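Local coordinates for protein bradyzoite surface antigen BSR4 (Toxoplasma gondii, PDB 2JKS) that serves as a bradyzoite surface antigen of the SAG1-related superfamily, built from two SRS domains, and binds zinc ions in the crystal, at residues Glu190-Thr193 with Glu194-Thr197; Gly206-Pro210 with Thr211-Glu215. All blocks are in the same frame, centred on the assembly; numbering follows the deposited sequence.

Contact 1 of 2, residues Glu190-Thr193 with Glu194-Thr197; sequences EMST and EKNT. With ZN (zinc ion), chain B; ZN (zinc ion), chain E.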
# COMPACT_ATOMS: atom_id res chain seq x y z
N GLU A 190 13.34 -18.16 -9.09
CA GLU A 190 13.87 -19.32 -9.79
C GLU A 190 12.78 -20.33 -10.03
O GLU A 190 11.96 -20.59 -9.12
CB GLU A 190 14.92 -20.03 -8.94
CG GLU A 190 15.18 -21.48 -9.52
CD GLU A 190 15.70 -22.43 -8.47
OE1 GLU A 190 16.76 -22.06 -7.90
OE2 GLU A 190 15.05 -23.48 -8.20
N MET A 191 12.77 -20.93 -11.22
CA MET A 191 11.93 -22.11 -11.42
C MET A 191 12.85 -23.25 -11.83
O MET A 191 13.90 -23.06 -12.45
CB MET A 191 10.84 -21.89 -12.48
CG MET A 191 9.85 -20.71 -12.18
SD MET A 191 8.62 -20.47 -13.49
CE MET A 191 7.55 -21.89 -13.29
N SER A 192 12.46 -24.44 -11.45
CA SER A 192 13.29 -25.64 -11.70
C SER A 192 12.36 -26.81 -11.42
O SER A 192 11.18 -26.60 -11.08
CB SER A 192 14.54 -25.65 -10.77
OG SER A 192 14.17 -25.62 -9.37
N THR A 193 12.86 -28.02 -11.58
CA THR A 193 12.07 -29.20 -11.33
C THR A 193 11.29 -29.15 -10.02
O THR A 193 10.11 -29.41 -10.03
CB THR A 193 12.96 -30.50 -11.39
OG1 THR A 193 13.64 -30.52 -12.66
CG2 THR A 193 12.11 -31.74 -11.36
N GLU A 194 11.97 -28.86 -8.91
CA GLU A 194 11.35 -28.85 -7.57
C GLU A 194 10.49 -27.62 -7.31
O GLU A 194 9.65 -27.63 -6.38
CB GLU A 194 12.41 -28.91 -6.50
CG GLU A 194 13.23 -30.21 -6.51
CD GLU A 194 14.51 -30.09 -5.74
OE1 GLU A 194 14.61 -29.41 -4.69
OE2 GLU A 194 15.48 -30.66 -6.18
N LYS A 195 10.75 -26.57 -8.09
CA LYS A 195 10.03 -25.30 -7.92
C LYS A 195 9.42 -24.95 -9.26
O LYS A 195 9.89 -24.02 -9.88
CB LYS A 195 10.97 -24.14 -7.54
CG LYS A 195 12.16 -24.50 -6.75
CD LYS A 195 11.92 -24.13 -5.36
CE LYS A 195 12.10 -22.58 -5.19
NZ LYS A 195 11.00 -22.10 -4.27
N ASN A 196 8.43 -25.71 -9.71
CA ASN A 196 7.96 -25.64 -11.08
C ASN A 196 6.72 -24.77 -11.23
O ASN A 196 6.11 -24.75 -12.28
CB ASN A 196 7.70 -27.05 -11.62
CG ASN A 196 6.56 -27.74 -10.88
OD1 ASN A 196 6.51 -27.62 -9.68
ND2 ASN A 196 5.65 -28.40 -11.59
N THR A 197 6.38 -24.00 -10.19
CA THR A 197 5.26 -23.05 -10.28
C THR A 197 5.67 -21.58 -10.06
O THR A 197 6.69 -21.30 -9.53
CB THR A 197 4.11 -23.40 -9.33
OG1 THR A 197 4.52 -23.12 -7.99
CG2 THR A 197 3.74 -24.87 -9.47
ZN ZN B . 17.89 -23.26 -6.77
ZN ZN E . 15.50 -32.88 -6.75
O HOH W 1 14.84 -28.07 -8.36
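S192 and K195 face each other across the tight turn that leads from strand 187-191 into strand 197-201, connecting the two beta sheets of the second SRS domain. In the backbone, S192 N gives its hydrogen to K195 O at 3.0 Å, arriving 59° out of the carbonyl plane, while the return bond from K195 N to S192 O is weak. M191 CA adds a CH contact to the same K195 O at 3.2 Å.

Polar side chains gather on one flank. With OG between the backbone N and the carbonyl carbon (chi1 58°), S192 donates to E190 OE2 at 2.6 Å, on the anti side and tilted 33° out of the carboxylate plane, and accepts from a water that in turn takes the hydrogen of E194 N. E190 OE1 binds a zinc ion with H311 and H313 of the C-terminal histidine run, probably a purification tag, and is also hydrogen-bonded to K308. E194 OE2 holds a second zinc with H312, and E194 OE1 is hydrogen-bonded to H314 N.

The lysine stem crosses E190 at about a right angle, with K195 CG 3.4 Å from E190 OE2. M191 bends at its thioether, bringing CE to 3.4 Å from N196 O.

Contact 2 of 2, residues Gly206-Pro210 with Thr211-Glu215; sequences GSLQP and TTYAE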
# COMPACT_ATOMS: atom_id res chain seq x y z
N GLY A 206 -3.50 -3.46 -9.75
CA GLY A 206 -2.57 -3.77 -10.81
C GLY A 206 -3.12 -4.69 -11.86
O GLY A 206 -4.23 -5.23 -11.71
N SER A 207 -2.35 -4.84 -12.92
CA SER A 207 -2.77 -5.64 -14.09
C SER A 207 -1.60 -6.47 -14.50
O SER A 207 -0.48 -5.95 -14.57
CB SER A 207 -3.13 -4.72 -15.27
OG SER A 207 -4.29 -3.95 -14.95
N LEU A 208 -1.85 -7.74 -14.82
CA LEU A 208 -0.81 -8.64 -15.32
C LEU A 208 -0.21 -8.17 -16.62
O LEU A 208 -0.93 -7.76 -17.55
CB LEU A 208 -1.38 -10.05 -15.46
CG LEU A 208 -1.69 -10.79 -14.17
CD1 LEU A 208 -2.71 -11.91 -14.38
CD2 LEU A 208 -0.43 -11.35 -13.55
N GLN A 209 1.11 -8.25 -16.69
CA GLN A 209 1.86 -7.86 -17.86
C GLN A 209 2.83 -9.02 -18.30
O GLN A 209 3.50 -9.61 -17.47
CB GLN A 209 2.62 -6.58 -17.53
CG GLN A 209 3.38 -6.02 -18.69
CD GLN A 209 2.52 -5.10 -19.56
OE1 GLN A 209 1.29 -5.21 -19.62
NE2 GLN A 209 3.20 -4.20 -20.26
N PRO A 210 2.87 -9.34 -19.63
CA PRO A 210 2.04 -8.67 -20.69
C PRO A 210 0.60 -9.10 -20.58
O PRO A 210 0.29 -10.08 -19.91
CB PRO A 210 2.64 -9.19 -22.02
CG PRO A 210 3.30 -10.53 -21.64
CD PRO A 210 3.73 -10.40 -20.15
N THR A 211 -0.29 -8.35 -21.23
CA THR A 211 -1.72 -8.67 -21.18
C THR A 211 -1.96 -10.11 -21.73
O THR A 211 -2.93 -10.80 -21.37
CB THR A 211 -2.48 -7.60 -22.02
OG1 THR A 211 -2.33 -6.31 -21.37
CG2 THR A 211 -3.91 -7.91 -22.08
N THR A 212 -1.04 -10.51 -22.62
CA THR A 212 -1.03 -11.80 -23.34
C THR A 212 -0.22 -12.91 -22.61
O THR A 212 0.28 -13.84 -23.23
CB THR A 212 -0.52 -11.57 -24.74
OG1 THR A 212 0.70 -10.79 -24.70
CG2 THR A 212 -1.57 -10.76 -25.52
N TYR A 213 -0.15 -12.80 -21.27
CA TYR A 213 0.77 -13.65 -20.49
C TYR A 213 0.47 -15.13 -20.69
O TYR A 213 1.37 -15.95 -20.55
CB TYR A 213 0.73 -13.29 -19.01
CG TYR A 213 -0.62 -13.50 -18.40
CD1 TYR A 213 -0.97 -14.72 -17.89
CD2 TYR A 213 -1.57 -12.45 -18.41
CE1 TYR A 213 -2.23 -14.92 -17.38
CE2 TYR A 213 -2.84 -12.63 -17.91
CZ TYR A 213 -3.15 -13.86 -17.39
OH TYR A 213 -4.41 -14.07 -16.86
N ALA A 214 -0.79 -15.49 -21.02
CA ALA A 214 -1.17 -16.91 -21.19
C ALA A 214 -0.43 -17.57 -22.36
O ALA A 214 -0.35 -18.80 -22.39
CB ALA A 214 -2.70 -17.09 -21.38
N GLU A 215 0.11 -16.75 -23.27
CA GLU A 215 0.94 -17.24 -24.39
C GLU A 215 2.31 -16.61 -24.53
O GLU A 215 3.13 -17.16 -25.22
CB GLU A 215 0.23 -17.06 -25.74
CG GLU A 215 -1.07 -17.75 -25.81
CD GLU A 215 -1.82 -17.48 -27.11
OE1 GLU A 215 -1.31 -16.79 -28.04
OE2 GLU A 215 -2.94 -17.98 -27.20
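L208 lays its CB and CD1 beside CD2, CE2 and CZ of Y213, the two side chains meeting at a slant. L208 CD1 approaches Y213 CE2 to 3.6 Å and also lies near OH, while L208 CB sits 3.8 Å from Y213 CD2. Y213 has CG between its backbone N and carbonyl carbon (chi1 62°), which turns the ring back toward L208. There P210 O lies in the ring plane at its edge, 3.4 Å from Y213 CD2.

Beyond this contact, the Y213 hydroxyl is hydrogen-bonded to T247, W245 packs edge-to-face with the ring, and A255 touches both L208 and Y213. The tyrosine thus links the turn to the sheet containing strands 245-247 and 254-258.

P210 follows a cis peptide bond, and its ring meets T212 at about a right angle, P210 CB standing 3.7 Å from T212 OG1. That hydroxyl is hydrogen-bonded to E216, an observed zinc ligand, though that zinc is not bound to this chain in the model. Within the loop, E215 N donates to T212 O at 2.9 Å. A cis-proline just after the strand opens a type I beta turn, P210 to Y213, with the tyrosine folded back onto a strand leucine.

Both contacts belong to the second SRS domain and follow each other along the chain: contact 1 closes at T197, where strand 197-201 begins, and contact 2 opens at G206 with strand 206-209. Their centres are about 20 Å apart and their nearest atoms about 11 Å, so they do not touch. Strands 187-191 and 206-209 form the two outer edges of the same four-stranded sheet, separated by 301-307 and 269-277. Between them in the sequence, 197-201 runs in the five-stranded sheet beside 254-258, a strand that side chains from both contacts touch. The two turns therefore lie at opposite margins of one sheet; the first crosses to the partner sheet by its backbone, the second reaches it through side chains.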